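Local coordinates for extracellular solute-binding protein, family 3 (Methylophaga aminisulfidivorans MP, PDB 5SV6) that is of unknown function but has the fold of a periplasmic solute-binding protein and is probably connected with the methanol dehydrogenase system, at residues 93-97 with 98-102; 277-280 with 281-285. All blocks are in the same frame, centred on the assembly; numbering follows the deposited sequence.

Interaction 1: 93-97 with 98-102; sequences FLVTE and KLLKN
A short helix, 94-99, widens into a pi-type turn and closes in a Schellman motif; the contact between 93-97 and 98-102 spans the whole of it and the turn that ends it. Leu-94 O accepts two amides: Leu-99 N at 3.0 Å, almost straight (N-H...O 172°), and Lys-98 N at 3.2 Å, bent and lying above the carbonyl plane. The wide spacing repeats with Leu-100 N, 2.9 Å from Val-95 O. Their side chains lie side by side, Val-95 CG1 resting 3.8 Å from Leu-100 CD1; CG1, anti to the backbone N (chi1 165°), lies beside the carbonyl carbon, on the side where Leu-100 packs. Lys-101, bent at chi4, donates from NZ to Thr-96 O at 2.9 Å. Asn-102 is the C-prime residue, its N bonded to Leu-99 O and Gln-103 N to Lys-98 O. The Lys-98 chain passes Glu-97 O and lies on Val-85 and the Cys-50 to Cys-104 disulfide; with an alanine here the aliphatic cover over them would probably be lost. Glu-97 OE2 forms a salt bridge with Lys-89. Leu-94 and Leu-99 pack on Val-107 and Val-95 on Val-110, seating the helix against strand 106-111; Leu-94 also meets Ser-87 of strand 82-87.

Interaction 2: 277-280 with 281-285; sequences PKIK and AVLKD
Ile-279 and Leu-283, one helical turn apart, meet through their branches: Ile-279 CG2 lies 4.2 Å from Leu-283 CD1. The leucine side chain starts back over the preceding turn, and with CG anti to its own carbonyl carbon (chi1 -65°) Leu-283 CG comes to 3.3 Å from Ile-279 O. The same carbonyl accepts Leu-283 N at 3.2 Å, so backbone and side chain of the leucine approach one oxygen together. Beyond the helix, Ile-279 touches Tyr-123 and Leu-283 touches Tyr-124, both in strand 118-133, which makes this the inward face of helix 276-286.

Val-282 occupies the adjoining flank. Its CG1 is anti to the backbone N, which leaves CG2 beside that N and 3.5 Å from Lys-278 O, the acceptor of the valine amide. This side chain packs on Gln-69, Leu-70 and Ile-73, and Lys-278 also touches Ile-73, joining the helix to helix 66-77. Ala-281 sets its CB methyl 3.4 Å from Pro-277 O, which also takes the alanine amide, though with a bent N-H...O angle of 142°. Lys-280 is bent at chi2 and chi4, and its NZ ends at a salt bridge with Asp-276 and a hydrogen bond to Tyr-123 O. Lys-284 N continues the run of i to i+4 bonds by donating to Lys-280 O at 2.9 Å.

The contact thus combines a regular alpha-helical backbone, the carbonyls of 277-281 each taken by an amide four residues on, with an apolar flank against the sheet and the neighbouring helix. The ammonium of Lys-280, gripped by a carboxylate and a backbone carbonyl, probably remains charged, and its bonds tie the start of the helix to strand 118-133.

Following the chain from its N terminus, interaction 1 comes first, after strand 82-87, and is complete before strand 106-111 begins; interaction 2 lies near the C terminus, in helix 276-286. Each joins adjoining segments of a single helix, so neither closes a long loop, and the two follow in series without nesting or crossing. The centres of interaction 1 and interaction 2 are about 27 Å apart, and they do not touch. The mixed sheet connects them indirectly: 93-102 packs on strands 82-87, 106-111 and 47-52, whereas 277-285 packs on strand 118-133 and helix 66-77. Strand 247-257 pairs with both 106-111 and 118-133, bridging the two supports.

Interaction 1: 93-97 with 98-102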
loop_
_atom_site.group_PDB
_atom_site.type_symbol
_atom_site.label_atom_id
_atom_site.label_comp_id
_atom_site.label_asym_id
_atom_site.label_seq_id
_atom_site.Cartn_x
_atom_site.Cartn_y
_atom_site.Cartn_z
ATOM N N PHE A 93 10.408 -6.618 0.126
ATOM C CA PHE A 93 11.423 -7.626 0.485
ATOM C C PHE A 93 11.647 -7.840 1.988
ATOM O O PHE A 93 12.508 -8.631 2.382
ATOM C CB PHE A 93 12.778 -7.274 -0.141
ATOM C CG PHE A 93 12.773 -7.287 -1.634
ATOM C CD1 PHE A 93 12.917 -6.108 -2.350
ATOM C CD2 PHE A 93 12.599 -8.473 -2.328
ATOM C CE1 PHE A 93 12.899 -6.112 -3.733
ATOM C CE2 PHE A 93 12.582 -8.484 -3.718
ATOM C CZ PHE A 93 12.732 -7.304 -4.418
ATOM N N LEU A 94 10.902 -7.133 2.826
ATOM C CA LEU A 94 11.105 -7.225 4.270
ATOM C C LEU A 94 10.856 -8.630 4.818
ATOM O O LEU A 94 11.550 -9.090 5.720
ATOM C CB LEU A 94 10.198 -6.232 4.988
ATOM C CG LEU A 94 10.601 -4.765 4.858
ATOM C CD1 LEU A 94 9.567 -3.890 5.555
ATOM C CD2 LEU A 94 11.967 -4.575 5.477
ATOM N N VAL A 95 9.848 -9.293 4.275
ATOM C CA VAL A 95 9.469 -10.610 4.752
ATOM C C VAL A 95 10.551 -11.636 4.417
ATOM O O VAL A 95 11.018 -12.363 5.284
ATOM C CB VAL A 95 8.119 -11.048 4.159
ATOM C CG1 VAL A 95 7.904 -12.555 4.355
ATOM C CG2 VAL A 95 6.975 -10.239 4.780
ATOM N N THR A 96 10.965 -11.676 3.156
ATOM C CA THR A 96 11.863 -12.730 2.697
ATOM C C THR A 96 13.327 -12.515 3.047
ATOM O O THR A 96 14.059 -13.482 3.261
ATOM C CB THR A 96 11.750 -12.926 1.177
ATOM O OG1 THR A 96 11.967 -11.671 0.522
ATOM C CG2 THR A 96 10.372 -13.428 0.819
ATOM N N GLU A 97 13.766 -11.263 3.107
ATOM C CA GLU A 97 15.184 -10.995 3.339
ATOM C C GLU A 97 15.524 -10.643 4.786
ATOM O O GLU A 97 16.679 -10.688 5.188
ATOM C CB GLU A 97 15.692 -9.927 2.367
ATOM C CG GLU A 97 15.368 -10.261 0.909
ATOM C CD GLU A 97 16.374 -9.692 -0.070
ATOM O OE1 GLU A 97 17.575 -10.011 0.060
ATOM O OE2 GLU A 97 15.967 -8.931 -0.973
ATOM N N LYS A 98 14.517 -10.296 5.579
ATOM C CA LYS A 98 14.777 -9.915 6.956
ATOM C C LYS A 98 14.066 -10.824 7.959
ATOM O O LYS A 98 14.720 -11.549 8.728
ATOM C CB LYS A 98 14.397 -8.444 7.178
ATOM C CG LYS A 98 15.411 -7.445 6.618
ATOM C CD LYS A 98 16.744 -7.581 7.352
ATOM C CE LYS A 98 17.687 -6.415 7.084
ATOM N NZ LYS A 98 18.248 -6.473 5.711
ATOM N N LEU A 99 12.735 -10.776 7.956
ATOM C CA LEU A 99 11.934 -11.545 8.919
ATOM C C LEU A 99 12.227 -13.041 8.849
ATOM O O LEU A 99 12.551 -13.668 9.854
ATOM C CB LEU A 99 10.445 -11.315 8.672
ATOM C CG LEU A 99 9.459 -12.031 9.590
ATOM C CD1 LEU A 99 9.540 -11.475 11.001
ATOM C CD2 LEU A 99 8.064 -11.907 9.040
ATOM N N LEU A 100 12.108 -13.618 7.658
ATOM C CA LEU A 100 12.284 -15.065 7.509
ATOM C C LEU A 100 13.736 -15.511 7.648
ATOM O O LEU A 100 14.024 -16.710 7.645
ATOM C CB LEU A 100 11.707 -15.541 6.174
ATOM C CG LEU A 100 10.194 -15.381 6.014
ATOM C CD1 LEU A 100 9.726 -15.830 4.623
ATOM C CD2 LEU A 100 9.463 -16.144 7.123
ATOM N N LYS A 101 14.646 -14.544 7.758
ATOM C CA LYS A 101 16.068 -14.825 7.954
ATOM C C LYS A 101 16.514 -14.444 9.358
ATOM O O LYS A 101 17.718 -14.340 9.641
ATOM C CB LYS A 101 16.914 -14.087 6.910
ATOM C CG LYS A 101 16.711 -14.619 5.500
ATOM C CD LYS A 101 17.764 -14.057 4.555
ATOM C CE LYS A 101 17.768 -14.792 3.215
ATOM N NZ LYS A 101 16.621 -14.425 2.339
ATOM N N ASN A 102 15.531 -14.228 10.231
ATOM C CA ASN A 102 15.783 -13.984 11.650
ATOM C C ASN A 102 16.562 -12.709 11.977
ATOM O O ASN A 102 17.227 -12.638 13.008
ATOM C CB ASN A 102 16.461 -15.199 12.298
ATOM C CG ASN A 102 15.589 -16.435 12.260
ATOM O OD1 ASN A 102 14.680 -16.590 13.078
ATOM N ND2 ASN A 102 15.858 -17.322 11.308
#

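Interaction 2: 277-280 with 281-285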
loop_
_atom_site.group_PDB
_atom_site.type_symbol
_atom_site.label_atom_id
_atom_site.label_comp_id
_atom_site.label_asym_id
_atom_site.label_seq_id
_atom_site.Cartn_x
_atom_site.Cartn_y
_atom_site.Cartn_z
ATOM N N PRO A 277 -7.842 2.306 19.310
ATOM C CA PRO A 277 -8.200 3.696 19.001
ATOM C C PRO A 277 -7.000 4.516 18.517
ATOM O O PRO A 277 -7.168 5.292 17.585
ATOM C CB PRO A 277 -8.722 4.235 20.339
ATOM C CG PRO A 277 -9.233 3.021 21.055
ATOM C CD PRO A 277 -8.275 1.916 20.670
ATOM N N LYS A 278 -5.826 4.320 19.115
ATOM C CA LYS A 278 -4.615 5.058 18.733
ATOM C C LYS A 278 -4.141 4.668 17.340
ATOM O O LYS A 278 -3.686 5.516 16.563
ATOM C CB LYS A 278 -3.472 4.766 19.707
ATOM C CG LYS A 278 -3.709 5.160 21.152
ATOM C CD LYS A 278 -2.536 4.662 22.015
ATOM C CE LYS A 278 -2.807 4.828 23.498
ATOM N NZ LYS A 278 -2.952 6.252 23.862
ATOM N N ILE A 279 -4.218 3.367 17.058
ATOM C CA ILE A 279 -3.882 2.820 15.741
ATOM C C ILE A 279 -4.789 3.398 14.648
ATOM O O ILE A 279 -4.313 3.895 13.617
ATOM C CB ILE A 279 -3.977 1.285 15.767
ATOM C CG1 ILE A 279 -2.818 0.710 16.588
ATOM C CG2 ILE A 279 -3.983 0.714 14.362
ATOM C CD1 ILE A 279 -2.941 -0.769 16.871
ATOM N N LYS A 280 -6.094 3.340 14.873
ATOM C CA LYS A 280 -7.045 3.928 13.930
ATOM C C LYS A 280 -6.846 5.439 13.758
ATOM O O LYS A 280 -7.056 5.978 12.671
ATOM C CB LYS A 280 -8.488 3.625 14.346
ATOM C CG LYS A 280 -8.878 2.135 14.272
ATOM C CD LYS A 280 -8.704 1.580 12.858
ATOM C CE LYS A 280 -9.411 0.244 12.663
ATOM N NZ LYS A 280 -8.854 -0.872 13.473
ATOM N N ALA A 281 -6.452 6.126 14.825
ATOM C CA ALA A 281 -6.239 7.572 14.754
ATOM C C ALA A 281 -5.078 7.952 13.834
ATOM O O ALA A 281 -5.175 8.897 13.062
ATOM C CB ALA A 281 -6.025 8.153 16.141
ATOM N N VAL A 282 -3.984 7.212 13.927
ATOM C CA VAL A 282 -2.849 7.413 13.034
ATOM C C VAL A 282 -3.272 7.219 11.583
ATOM O O VAL A 282 -2.955 8.032 10.716
ATOM C CB VAL A 282 -1.696 6.434 13.367
ATOM C CG1 VAL A 282 -0.655 6.407 12.245
ATOM C CG2 VAL A 282 -1.051 6.815 14.689
ATOM N N LEU A 283 -4.002 6.139 11.327
ATOM C CA LEU A 283 -4.396 5.799 9.971
ATOM C C LEU A 283 -5.324 6.858 9.387
ATOM O O LEU A 283 -5.204 7.241 8.236
ATOM C CB LEU A 283 -5.094 4.441 9.960
ATOM C CG LEU A 283 -4.243 3.237 10.345
ATOM C CD1 LEU A 283 -5.126 2.025 10.520
ATOM C CD2 LEU A 283 -3.183 2.999 9.285
ATOM N N LYS A 284 -6.249 7.328 10.208
ATOM C CA LYS A 284 -7.229 8.328 9.795
ATOM C C LYS A 284 -6.547 9.678 9.561
ATOM O O LYS A 284 -6.840 10.376 8.592
ATOM C CB LYS A 284 -8.286 8.440 10.897
ATOM C CG LYS A 284 -9.523 9.249 10.573
ATOM C CD LYS A 284 -10.618 8.868 11.572
ATOM C CE LYS A 284 -11.913 9.628 11.328
ATOM N NZ LYS A 284 -11.692 11.096 11.384
ATOM N N ASP A 285 -5.624 10.035 10.446
ATOM C CA ASP A 285 -4.849 11.263 10.279
ATOM C C ASP A 285 -4.051 11.253 8.983
ATOM O O ASP A 285 -3.903 12.282 8.318
ATOM C CB ASP A 285 -3.905 11.449 11.457
ATOM C CG ASP A 285 -2.978 12.616 11.273
ATOM O OD1 ASP A 285 -3.426 13.755 11.509
ATOM O OD2 ASP A 285 -1.803 12.389 10.899
#